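Local coordinates for protein dehydroascorbate reductase (Chlamydomonas reinhardtii, PDB 5XFT) that probably reduces dehydroascorbate to ascorbate, spending two glutathione molecules and releasing glutathione disulfide, at residues Y8-P13 with L18-F23; V60-E65 with A69-D74; H81-K84 with S90-S93; S157-L162 with P195-V200. All coordinates share one frame; numbering follows the deposited sequence.

Contact 1 of 4, residues Y8-P13 with L18-F23; sequences YVKGDP and LLDCPF
The flat carboxylate of Asp20 meets Lys10 through a single oxygen: OD1 lies 3.1 Å from Lys10 CE, while the salt bridge to NZ is long at 3.8 Å. The flat carbonyl of Lys10 receives the N-H of Leu19, with 2.9 Å between Lys10 O and Leu19 N and the donor tilted 22° from the carbonyl plane. A water 3.0 Å from Lys10 O adds a second grip, although it cannot serve every acceptor around it at once. The lysine chain leaves with CG anti to the backbone N (chi1 168°) and runs across Leu19, whose CB sits 3.7 Å from Lys10 CG. Gly11 pairs with Leu18 in an antiparallel non-hydrogen-bonded bridge, and Leu19 CG packs on Gly11 CA at 3.8 Å. Further in, Leu18 CD1 meets Val9 CG2, the two side chains crossing at about a right angle; Met40 of the neighbouring strand touches both. Lys10 CB rests 4.0 Å from Cys21 CB. Cys21 is the N-cap of helix 22-33, and its SG caps a backbone N farther on. A Cys-Pro-Phe-Cys sequence at a helix start, beside the first strand, is consistent with the redox motif of the thioredoxin-like fold.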
loop_
_atom_site.group_PDB
_atom_site.type_symbol
_atom_site.label_atom_id
_atom_site.label_comp_id
_atom_site.label_asym_id
_atom_site.label_seq_id
_atom_site.Cartn_x
_atom_site.Cartn_y
_atom_site.Cartn_z
ATOM N N TYR A 8 11.579 -7.826 -4.406
ATOM C CA TYR A 8 11.476 -8.689 -3.238
ATOM C C TYR A 8 10.400 -8.133 -2.320
ATOM O O TYR A 8 10.512 -6.994 -1.832
ATOM C CB TYR A 8 12.810 -8.780 -2.512
ATOM C CG TYR A 8 13.933 -9.247 -3.398
ATOM C CD1 TYR A 8 14.304 -10.581 -3.436
ATOM C CD2 TYR A 8 14.626 -8.352 -4.195
ATOM C CE1 TYR A 8 15.331 -11.008 -4.248
ATOM C CE2 TYR A 8 15.646 -8.767 -5.014
ATOM C CZ TYR A 8 15.996 -10.095 -5.041
ATOM O OH TYR A 8 17.030 -10.512 -5.854
ATOM N N VAL A 9 9.358 -8.942 -2.105
ATOM C CA VAL A 9 8.183 -8.570 -1.335
ATOM C C VAL A 9 7.902 -9.668 -0.320
ATOM O O VAL A 9 8.514 -10.735 -0.342
ATOM C CB VAL A 9 6.947 -8.343 -2.230
ATOM C CG1 VAL A 9 7.175 -7.182 -3.180
ATOM C CG2 VAL A 9 6.620 -9.611 -3.002
ATOM N N LYS A 10 6.958 -9.393 0.581
ATOM C CA LYS A 10 6.555 -10.391 1.559
ATOM C C LYS A 10 5.654 -11.422 0.886
ATOM O O LYS A 10 4.647 -11.068 0.262
ATOM C CB LYS A 10 5.842 -9.730 2.733
ATOM C CG LYS A 10 5.147 -10.725 3.655
ATOM C CD LYS A 10 4.109 -10.061 4.547
ATOM C CE LYS A 10 3.533 -11.052 5.547
ATOM N NZ LYS A 10 3.861 -10.734 6.964
ATOM N N GLY A 11 6.015 -12.694 0.994
ATOM C CA GLY A 11 5.243 -13.707 0.318
ATOM C C GLY A 11 5.465 -15.085 0.893
ATOM O O GLY A 11 6.072 -15.252 1.951
ATOM N N ASP A 12 4.937 -16.076 0.184
ATOM C CA ASP A 12 5.153 -17.487 0.505
ATOM C C ASP A 12 5.859 -18.143 -0.670
ATOM O O ASP A 12 5.198 -18.555 -1.638
ATOM C CB ASP A 12 3.833 -18.193 0.794
ATOM C CG ASP A 12 4.030 -19.587 1.349
ATOM O OD1 ASP A 12 5.063 -20.223 1.043
ATOM O OD2 ASP A 12 3.149 -20.051 2.098
ATOM N N PRO A 13 7.185 -18.279 -0.631
ATOM C CA PRO A 13 7.887 -18.850 -1.791
ATOM C C PRO A 13 7.455 -20.272 -2.103
ATOM O O PRO A 13 7.448 -20.669 -3.275
ATOM C CB PRO A 13 9.366 -18.784 -1.377
ATOM C CG PRO A 13 9.409 -17.954 -0.118
ATOM C CD PRO A 13 8.079 -18.102 0.524
ATOM N N LEU A 18 1.715 -14.093 -3.080
ATOM C CA LEU A 18 1.970 -12.760 -2.548
ATOM C C LEU A 18 1.224 -12.563 -1.238
ATOM O O LEU A 18 0.074 -12.988 -1.097
ATOM C CB LEU A 18 1.546 -11.692 -3.564
ATOM C CG LEU A 18 1.496 -10.225 -3.113
ATOM C CD1 LEU A 18 2.881 -9.730 -2.659
ATOM C CD2 LEU A 18 0.952 -9.323 -4.219
ATOM N N LEU A 19 1.878 -11.914 -0.274
ATOM C CA LEU A 19 1.221 -11.608 0.987
ATOM C C LEU A 19 0.941 -10.102 1.088
ATOM O O LEU A 19 0.888 -9.400 0.066
ATOM C CB LEU A 19 2.053 -12.163 2.145
ATOM C CG LEU A 19 1.989 -13.703 2.235
ATOM C CD1 LEU A 19 2.654 -14.234 3.499
ATOM C CD2 LEU A 19 0.547 -14.230 2.104
ATOM N N ASP A 20 0.780 -9.605 2.315
ATOM C CA ASP A 20 -0.071 -8.449 2.580
ATOM C C ASP A 20 0.665 -7.139 2.864
ATOM O O ASP A 20 0.005 -6.153 3.218
ATOM C CB ASP A 20 -0.988 -8.759 3.763
ATOM C CG ASP A 20 -0.207 -9.042 5.031
ATOM O OD1 ASP A 20 0.695 -9.906 4.986
ATOM O OD2 ASP A 20 -0.459 -8.375 6.058
ATOM N N CYS A 21 1.987 -7.085 2.735
ATOM C CA CYS A 21 2.713 -5.880 3.141
ATOM C C CYS A 21 2.245 -4.662 2.351
ATOM O O CYS A 21 2.323 -4.667 1.114
ATOM C CB CYS A 21 4.215 -6.050 2.961
ATOM S SG CYS A 21 5.141 -4.542 3.356
ATOM N N PRO A 22 1.762 -3.609 3.013
ATOM C CA PRO A 22 1.229 -2.455 2.266
ATOM C C PRO A 22 2.299 -1.619 1.581
ATOM O O PRO A 22 1.979 -0.913 0.615
ATOM C CB PRO A 22 0.496 -1.648 3.347
ATOM C CG PRO A 22 1.205 -1.998 4.619
ATOM C CD PRO A 22 1.610 -3.450 4.470
ATOM N N PHE A 23 3.553 -1.678 2.040
ATOM C CA PHE A 23 4.619 -0.912 1.400
ATOM C C PHE A 23 5.113 -1.605 0.133
ATOM O O PHE A 23 5.283 -0.963 -0.918
ATOM C CB PHE A 23 5.749 -0.679 2.403
ATOM C CG PHE A 23 5.284 -0.032 3.672
ATOM C CD1 PHE A 23 5.242 1.346 3.781
ATOM C CD2 PHE A 23 4.850 -0.797 4.745
ATOM C CE1 PHE A 23 4.789 1.955 4.945
ATOM C CE2 PHE A 23 4.396 -0.194 5.912
ATOM C CZ PHE A 23 4.367 1.185 6.010
HETATM O O HOH W 1 3.982 -8.186 0.090
#

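Contact 2 of 4, residues V60-E65 with A69-D74; sequences VPVIKE and APYMPD
Lys64 NZ is gripped by two backbone carbonyls of the hairpin turn: it donates to Ala69 O, 2.8 Å from Lys64 NZ, and also to Gly66 O. The bond to Ala69 arrives tilted 26° from the carbonyl plane. Bends at chi2 (72°) and chi4 fold the lysine chain over Tyr71, so that Lys64 CE stands 3.7 Å above the centre of the Tyr71 ring as a CH-pi contact; the charge itself lies farther off, giving at most a weak cation-pi attraction. Trp51 stacks with the same tyrosine. Between the strands, Ile63 and Met72 form an antiparallel hydrogen-bonded pair, with Ile63 N to Met72 O and Met72 N to Ile63 O both 3.1 Å. Their side chains lie alongside one another, Ile63 CG1 coming 3.6 Å from Met72 CE, and both touch Ile78 of helix 75-85. At one end a water accepts from Asp74 N and donates to Pro61 O, 2.7 Å from that water; at the other, a second water joins Glu65 N to Pro70 O. The peptide before Pro61 is cis, as is usual at this place in thioredoxin-like domains. Where direct strand pairing gives out, then, two waters and the Lys64 ammonium take up several backbone polar groups, while the packing between the strands remains apolar and aromatic.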
loop_
_atom_site.group_PDB
_atom_site.type_symbol
_atom_site.label_atom_id
_atom_site.label_comp_id
_atom_site.label_asym_id
_atom_site.label_seq_id
_atom_site.Cartn_x
_atom_site.Cartn_y
_atom_site.Cartn_z
ATOM N N VAL A 60 11.401 -5.446 3.502
ATOM C CA VAL A 60 10.944 -5.420 2.130
ATOM C C VAL A 60 10.013 -4.218 2.094
ATOM O O VAL A 60 9.497 -3.818 3.134
ATOM C CB VAL A 60 10.251 -6.741 1.745
ATOM C CG1 VAL A 60 11.250 -7.900 1.749
ATOM C CG2 VAL A 60 9.113 -7.033 2.701
ATOM N N PRO A 61 9.776 -3.629 0.914
ATOM C CA PRO A 61 10.256 -4.018 -0.418
ATOM C C PRO A 61 11.724 -3.731 -0.658
ATOM O O PRO A 61 12.295 -2.792 -0.083
ATOM C CB PRO A 61 9.435 -3.133 -1.358
ATOM C CG PRO A 61 9.034 -1.980 -0.534
ATOM C CD PRO A 61 8.806 -2.514 0.839
ATOM N N VAL A 62 12.327 -4.534 -1.524
ATOM C CA VAL A 62 13.630 -4.222 -2.093
ATOM C C VAL A 62 13.503 -4.436 -3.591
ATOM O O VAL A 62 12.769 -5.326 -4.024
ATOM C CB VAL A 62 14.753 -5.098 -1.483
ATOM C CG1 VAL A 62 16.105 -4.736 -2.064
ATOM C CG2 VAL A 62 14.795 -4.958 0.040
ATOM N N ILE A 63 14.157 -3.595 -4.392
ATOM C CA ILE A 63 14.204 -3.846 -5.826
ATOM C C ILE A 63 15.649 -4.064 -6.248
ATOM O O ILE A 63 16.599 -3.742 -5.531
ATOM C CB ILE A 63 13.567 -2.732 -6.681
ATOM C CG1 ILE A 63 14.446 -1.483 -6.705
ATOM C CG2 ILE A 63 12.132 -2.435 -6.254
ATOM C CD1 ILE A 63 14.345 -0.750 -8.021
ATOM N N LYS A 64 15.795 -4.633 -7.440
ATOM C CA LYS A 64 17.103 -4.955 -8.004
ATOM C C LYS A 64 16.921 -4.925 -9.518
ATOM O O LYS A 64 16.354 -5.858 -10.096
ATOM C CB LYS A 64 17.593 -6.310 -7.512
ATOM C CG LYS A 64 19.001 -6.680 -7.936
ATOM C CD LYS A 64 20.025 -5.851 -7.203
ATOM C CE LYS A 64 21.340 -6.599 -7.059
ATOM N NZ LYS A 64 21.962 -6.893 -8.368
ATOM N N GLU A 65 17.383 -3.849 -10.146
ATOM C CA GLU A 65 17.099 -3.633 -11.558
ATOM C C GLU A 65 17.960 -4.477 -12.483
ATOM O O GLU A 65 17.728 -4.470 -13.695
ATOM C CB GLU A 65 17.265 -2.153 -11.900
ATOM C CG GLU A 65 16.514 -1.239 -10.953
ATOM C CD GLU A 65 16.407 0.176 -11.470
ATOM O OE1 GLU A 65 15.446 0.466 -12.211
ATOM O OE2 GLU A 65 17.290 0.994 -11.142
ATOM N N ALA A 69 23.186 -3.513 -10.887
ATOM C CA ALA A 69 22.519 -2.586 -9.992
ATOM C C ALA A 69 22.703 -3.020 -8.539
ATOM O O ALA A 69 22.884 -4.208 -8.257
ATOM C CB ALA A 69 21.030 -2.509 -10.317
ATOM N N PRO A 70 22.663 -2.083 -7.596
ATOM C CA PRO A 70 22.630 -2.460 -6.186
ATOM C C PRO A 70 21.202 -2.755 -5.750
ATOM O O PRO A 70 20.232 -2.394 -6.420
ATOM C CB PRO A 70 23.164 -1.205 -5.484
ATOM C CG PRO A 70 22.627 -0.093 -6.329
ATOM C CD PRO A 70 22.635 -0.615 -7.764
ATOM N N TYR A 71 21.090 -3.413 -4.604
ATOM C CA TYR A 71 19.793 -3.529 -3.951
ATOM C C TYR A 71 19.356 -2.159 -3.442
ATOM O O TYR A 71 20.160 -1.407 -2.883
ATOM C CB TYR A 71 19.861 -4.523 -2.794
ATOM C CG TYR A 71 20.082 -5.956 -3.206
ATOM C CD1 TYR A 71 19.069 -6.692 -3.811
ATOM C CD2 TYR A 71 21.297 -6.590 -2.963
ATOM C CE1 TYR A 71 19.263 -8.021 -4.179
ATOM C CE2 TYR A 71 21.499 -7.917 -3.324
ATOM C CZ TYR A 71 20.479 -8.626 -3.933
ATOM O OH TYR A 71 20.683 -9.941 -4.298
ATOM N N MET A 72 18.083 -1.837 -3.631
ATOM C CA MET A 72 17.539 -0.542 -3.222
ATOM C C MET A 72 16.303 -0.722 -2.355
ATOM O O MET A 72 15.239 -1.107 -2.874
ATOM C CB MET A 72 17.192 0.301 -4.444
ATOM C CG MET A 72 16.559 1.629 -4.098
ATOM S SD MET A 72 16.472 2.684 -5.541
ATOM C CE MET A 72 15.014 2.069 -6.340
ATOM N N PRO A 73 16.384 -0.460 -1.046
ATOM C CA PRO A 73 15.210 -0.629 -0.182
ATOM C C PRO A 73 14.421 0.656 -0.018
ATOM O O PRO A 73 14.734 1.657 -0.670
ATOM C CB PRO A 73 15.827 -1.078 1.146
ATOM C CG PRO A 73 17.172 -0.439 1.163
ATOM C CD PRO A 73 17.618 -0.249 -0.271
ATOM N N ASP A 74 13.405 0.626 0.856
ATOM C CA ASP A 74 12.542 1.763 1.182
ATOM C C ASP A 74 11.593 2.080 0.031
ATOM O O ASP A 74 12.025 2.541 -1.032
ATOM C CB ASP A 74 13.378 2.998 1.555
ATOM C CG ASP A 74 12.561 4.080 2.246
ATOM O OD1 ASP A 74 13.175 4.925 2.932
ATOM O OD2 ASP A 74 11.318 4.087 2.114
HETATM O O HOH W 2 12.515 -1.617 2.318
HETATM O O HOH W 3 18.351 -1.774 -8.218
#

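Contact 3 of 4, residues H81-K84 with S90-S93; sequences HLEK and SLQS
Ser90 brings its hydroxyl up to the carboxylate of Glu83, with 3.3 Å between Ser90 OG and Glu83 OE2, but it spends an acceptor position on its own chain. Gln92 N donates to Ser90 OG over 3.2 Å, nearly straight at 176°, and this bond closes a small turn. OG stands anti to the backbone N of Ser90, which brings it forward to the N-H of Gln92. Leu91 makes the backbone link to the helix: its N lies 2.7 Å from Glu83 OE2, and the N-H points almost directly at that oxygen, meeting it on the syn side and 23° out of the carboxylate plane. The glutamate gets there by bending at chi2 (77°), which swings the carboxylate from the helix toward the passing chain. Its other oxygen faces the leucine side chain, OE1 lying 3.2 Å from Leu91 CB, while the rest of that leucine packs on Ala30 and Ala33 of helix 22-33. Gln92 crosses the glutamate obliquely, its CG 3.9 Å from Glu83 CG. Its amide, farther out at the protein surface, lies nearly parallel to the carboxylate. Ser93, next along, turns to the helical domain, where its OG bonds Asn152 and Thr154. One carboxylate thus receives a backbone N-H from an ST turn, tying helix 75-85, the last helix of the thioredoxin-like domain, to the linker that leads into the helical domain of a glutathione transferase fold.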
loop_
_atom_site.group_PDB
_atom_site.type_symbol
_atom_site.label_atom_id
_atom_site.label_comp_id
_atom_site.label_asym_id
_atom_site.label_seq_id
_atom_site.Cartn_x
_atom_site.Cartn_y
_atom_site.Cartn_z
ATOM N N HIS A 81 12.813 7.227 -7.142
ATOM C CA HIS A 81 13.729 6.759 -8.181
ATOM C C HIS A 81 12.960 6.309 -9.418
ATOM O O HIS A 81 13.363 6.577 -10.557
ATOM C CB HIS A 81 14.579 5.614 -7.622
ATOM C CG HIS A 81 15.300 4.822 -8.666
ATOM N ND1 HIS A 81 16.633 5.017 -8.959
ATOM C CD2 HIS A 81 14.878 3.825 -9.481
ATOM C CE1 HIS A 81 16.999 4.180 -9.912
ATOM N NE2 HIS A 81 15.952 3.447 -10.248
ATOM N N LEU A 82 11.844 5.621 -9.202
ATOM C CA LEU A 82 10.996 5.186 -10.299
ATOM C C LEU A 82 10.518 6.377 -11.114
ATOM O O LEU A 82 10.617 6.379 -12.345
ATOM C CB LEU A 82 9.818 4.391 -9.740
ATOM C CG LEU A 82 8.848 3.774 -10.742
ATOM C CD1 LEU A 82 9.573 2.759 -11.602
ATOM C CD2 LEU A 82 7.683 3.127 -10.021
ATOM N N GLU A 83 10.016 7.417 -10.439
ATOM C CA GLU A 83 9.503 8.576 -11.161
ATOM C C GLU A 83 10.611 9.343 -11.876
ATOM O O GLU A 83 10.366 9.952 -12.925
ATOM C CB GLU A 83 8.753 9.493 -10.198
ATOM C CG GLU A 83 7.753 10.423 -10.881
ATOM C CD GLU A 83 6.484 9.721 -11.293
ATOM O OE1 GLU A 83 6.136 8.725 -10.637
ATOM O OE2 GLU A 83 5.836 10.178 -12.258
ATOM N N LYS A 84 11.828 9.332 -11.335
ATOM C CA LYS A 84 12.928 10.013 -12.005
ATOM C C LYS A 84 13.367 9.256 -13.250
ATOM O O LYS A 84 13.618 9.861 -14.298
ATOM C CB LYS A 84 14.102 10.185 -11.045
ATOM C CG LYS A 84 15.227 11.041 -11.598
ATOM C CD LYS A 84 16.405 11.081 -10.637
ATOM C CE LYS A 84 17.571 11.846 -11.236
ATOM N NZ LYS A 84 18.830 11.672 -10.454
ATOM N N SER A 90 3.187 9.230 -15.801
ATOM C CA SER A 90 3.513 9.965 -14.590
ATOM C C SER A 90 2.622 9.547 -13.425
ATOM O O SER A 90 1.462 9.162 -13.601
ATOM C CB SER A 90 3.384 11.467 -14.815
ATOM O OG SER A 90 3.619 12.160 -13.604
ATOM N N LEU A 91 3.192 9.626 -12.221
ATOM C CA LEU A 91 2.477 9.357 -10.979
ATOM C C LEU A 91 2.597 10.521 -10.009
ATOM O O LEU A 91 2.366 10.348 -8.808
ATOM C CB LEU A 91 2.986 8.076 -10.312
ATOM C CG LEU A 91 3.055 6.775 -11.106
ATOM C CD1 LEU A 91 3.482 5.633 -10.185
ATOM C CD2 LEU A 91 1.721 6.484 -11.753
ATOM N N GLN A 92 2.980 11.694 -10.498
ATOM C CA GLN A 92 3.121 12.845 -9.619
ATOM C C GLN A 92 1.750 13.351 -9.191
ATOM O O GLN A 92 0.745 13.160 -9.882
ATOM C CB GLN A 92 3.924 13.949 -10.305
ATOM C CG GLN A 92 5.325 13.494 -10.689
ATOM C CD GLN A 92 6.236 14.638 -11.090
ATOM O OE1 GLN A 92 6.161 15.143 -12.209
ATOM N NE2 GLN A 92 7.110 15.046 -10.179
ATOM N N SER A 93 1.715 13.997 -8.031
ATOM C CA SER A 93 0.472 14.219 -7.311
ATOM C C SER A 93 0.371 15.660 -6.838
ATOM O O SER A 93 1.348 16.232 -6.345
ATOM C CB SER A 93 0.382 13.276 -6.104
ATOM O OG SER A 93 -0.945 13.175 -5.626
#

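Contact 4 of 4, residues S157-L162 with P195-V200; sequences SLAPKL and PEWQHV
Ala159 receives the six-membered ring of Trp197 inside the glutathione transferase fold, where helix 153-173 of the all-helical domain faces the short helix 195-199. The methyl does the touching: Ala159 CB is 3.7 Å from Trp197 CZ3, approaching obliquely to the indole. The neighbouring ring atom, Trp197 CH2, lies 3.9 Å from Ala159 O, so the same residue meets the ring with both its side chain and its carbonyl. Pro160 comes in at the ring edge, near the ring plane, with its N 4.5 Å from Trp197 CZ3. The two backbones stay well apart, 9.5 Å separating Ala159 CA from Trp197 CA, and the length of the tryptophan spans that gap. With chi1 at 177° the indole points straight out from its own backbone N, an extension that carries its benzene end across to the other helix. The short methyl of Ala159 is what the ring meets, and Pro160 N, having no hydrogen to donate to the preceding turn, is where helix 153-173 kinks. In the next shell, Tyr163 meets the indole edge-to-face and His25 of helix 22-33 joins it with planes at about 50°, while Trp197 NE1 gives a weak hydrogen bond to Asp201. Tyr187 and Leu191 of helix 182-193 touch Ala159. The helix is still bonded across the kink, with Leu162 N 2.9 Å from Leu158 O.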
loop_
_atom_site.group_PDB
_atom_site.type_symbol
_atom_site.label_atom_id
_atom_site.label_comp_id
_atom_site.label_asym_id
_atom_site.label_seq_id
_atom_site.Cartn_x
_atom_site.Cartn_y
_atom_site.Cartn_z
ATOM N N SER A 157 0.362 4.967 -2.396
ATOM C CA SER A 157 0.723 4.960 -0.981
ATOM C C SER A 157 -0.480 4.701 -0.073
ATOM O O SER A 157 -0.363 3.981 0.926
ATOM C CB SER A 157 1.384 6.282 -0.601
ATOM O OG SER A 157 1.635 6.323 0.792
ATOM N N LEU A 158 -1.635 5.277 -0.393
ATOM C CA LEU A 158 -2.754 5.307 0.538
ATOM C C LEU A 158 -3.747 4.183 0.326
ATOM O O LEU A 158 -4.374 3.733 1.291
ATOM C CB LEU A 158 -3.502 6.640 0.437
ATOM C CG LEU A 158 -2.868 7.865 1.088
ATOM C CD1 LEU A 158 -3.844 9.025 1.035
ATOM C CD2 LEU A 158 -2.459 7.567 2.525
ATOM N N ALA A 159 -3.931 3.735 -0.911
ATOM C CA ALA A 159 -4.894 2.665 -1.157
ATOM C C ALA A 159 -4.560 1.373 -0.409
ATOM O O ALA A 159 -5.489 0.763 0.148
ATOM C CB ALA A 159 -5.020 2.425 -2.665
ATOM N N PRO A 160 -3.306 0.903 -0.341
ATOM C CA PRO A 160 -3.039 -0.274 0.502
ATOM C C PRO A 160 -3.333 -0.040 1.975
ATOM O O PRO A 160 -3.909 -0.918 2.632
ATOM C CB PRO A 160 -1.549 -0.546 0.254
ATOM C CG PRO A 160 -1.289 0.030 -1.095
ATOM C CD PRO A 160 -2.122 1.273 -1.139
ATOM N N LYS A 161 -2.954 1.124 2.515
ATOM C CA LYS A 161 -3.250 1.415 3.916
ATOM C C LYS A 161 -4.753 1.421 4.178
ATOM O O LYS A 161 -5.214 0.885 5.190
ATOM C CB LYS A 161 -2.626 2.746 4.321
ATOM C CG LYS A 161 -1.147 2.832 4.028
ATOM C CD LYS A 161 -0.541 4.127 4.534
ATOM C CE LYS A 161 0.904 4.263 4.075
ATOM N NZ LYS A 161 1.559 5.491 4.616
ATOM N N LEU A 162 -5.534 2.005 3.268
ATOM C CA LEU A 162 -6.982 2.007 3.438
ATOM C C LEU A 162 -7.549 0.596 3.339
ATOM O O LEU A 162 -8.478 0.238 4.078
ATOM C CB LEU A 162 -7.624 2.926 2.398
ATOM C CG LEU A 162 -9.143 3.068 2.421
ATOM C CD1 LEU A 162 -9.597 3.802 3.666
ATOM C CD2 LEU A 162 -9.616 3.783 1.168
ATOM N N PRO A 195 -7.538 -3.053 -13.313
ATOM C CA PRO A 195 -6.659 -4.211 -13.544
ATOM C C PRO A 195 -5.325 -4.096 -12.831
ATOM O O PRO A 195 -4.769 -5.118 -12.413
ATOM C CB PRO A 195 -6.480 -4.218 -15.070
ATOM C CG PRO A 195 -7.639 -3.430 -15.599
ATOM C CD PRO A 195 -7.910 -2.380 -14.568
ATOM N N GLU A 196 -4.786 -2.881 -12.692
ATOM C CA GLU A 196 -3.553 -2.705 -11.932
ATOM C C GLU A 196 -3.723 -3.187 -10.498
ATOM O O GLU A 196 -2.832 -3.843 -9.944
ATOM C CB GLU A 196 -3.116 -1.239 -11.947
ATOM C CG GLU A 196 -2.633 -0.725 -13.295
ATOM C CD GLU A 196 -3.743 -0.090 -14.118
ATOM O OE1 GLU A 196 -4.795 -0.738 -14.326
ATOM O OE2 GLU A 196 -3.559 1.071 -14.544
ATOM N N TRP A 197 -4.866 -2.871 -9.885
ATOM C CA TRP A 197 -5.157 -3.355 -8.542
ATOM C C TRP A 197 -5.389 -4.860 -8.539
ATOM O O TRP A 197 -4.914 -5.566 -7.641
ATOM C CB TRP A 197 -6.376 -2.616 -7.992
ATOM C CG TRP A 197 -6.836 -3.064 -6.641
ATOM C CD1 TRP A 197 -7.689 -4.093 -6.361
ATOM C CD2 TRP A 197 -6.481 -2.482 -5.381
ATOM N NE1 TRP A 197 -7.882 -4.192 -5.001
ATOM C CE2 TRP A 197 -7.149 -3.215 -4.378
ATOM C CE3 TRP A 197 -5.657 -1.419 -5.002
ATOM C CZ2 TRP A 197 -7.019 -2.916 -3.024
ATOM C CZ3 TRP A 197 -5.532 -1.121 -3.656
ATOM C CH2 TRP A 197 -6.209 -1.868 -2.683
ATOM N N GLN A 198 -6.115 -5.368 -9.541
ATOM C CA GLN A 198 -6.414 -6.794 -9.603
ATOM C C GLN A 198 -5.154 -7.633 -9.739
ATOM O O GLN A 198 -5.117 -8.778 -9.273
ATOM C CB GLN A 198 -7.353 -7.086 -10.773
ATOM C CG GLN A 198 -8.749 -6.527 -10.615
ATOM C CD GLN A 198 -9.600 -6.730 -11.854
ATOM O OE1 GLN A 198 -9.143 -7.287 -12.854
ATOM N NE2 GLN A 198 -10.845 -6.276 -11.795
ATOM N N HIS A 199 -4.119 -7.093 -10.381
ATOM C CA HIS A 199 -2.932 -7.899 -10.629
ATOM C C HIS A 199 -2.203 -8.243 -9.339
ATOM O O HIS A 199 -1.550 -9.288 -9.258
ATOM C CB HIS A 199 -2.003 -7.176 -11.601
ATOM C CG HIS A 199 -2.563 -7.058 -12.983
ATOM N ND1 HIS A 199 -3.743 -7.663 -13.357
ATOM C CD2 HIS A 199 -2.107 -6.409 -14.080
ATOM C CE1 HIS A 199 -3.990 -7.392 -14.626
ATOM N NE2 HIS A 199 -3.012 -6.634 -15.089
ATOM N N VAL A 200 -2.318 -7.397 -8.318
ATOM C CA VAL A 200 -1.495 -7.546 -7.124
ATOM C C VAL A 200 -2.359 -7.511 -5.871
ATOM O O VAL A 200 -1.903 -7.087 -4.806
ATOM C CB VAL A 200 -0.402 -6.460 -7.089
ATOM C CG1 VAL A 200 0.606 -6.691 -8.212
ATOM C CG2 VAL A 200 -1.019 -5.070 -7.224
#

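Overall arrangement
Contact 4 is the buried one, held by apolar and aromatic packing; contacts 1, 2 and 3 are partly buried and lean on backbone hydrogen bonds and charged side chains. Contacts 1 and 2 belong to one sheet, since strands 5-12 and 62-64 are neighbours and Tyr8 N probably bonds Val62 O. Strand 72-73 of contact 2 leads straight into helix 75-85, whose His81 is touched by Met72 and weakly bonded by Glu65. Contact 1 meets contact 4 where Pro22, at the start of helix 22-33, packs on Pro160; separately, Leu18 of strand 17-18 touches the Val200 carbonyl. Contacts 2 and 3 have their centres about 17 and 16 Å from the chain centre, against about 6 Å for contact 4.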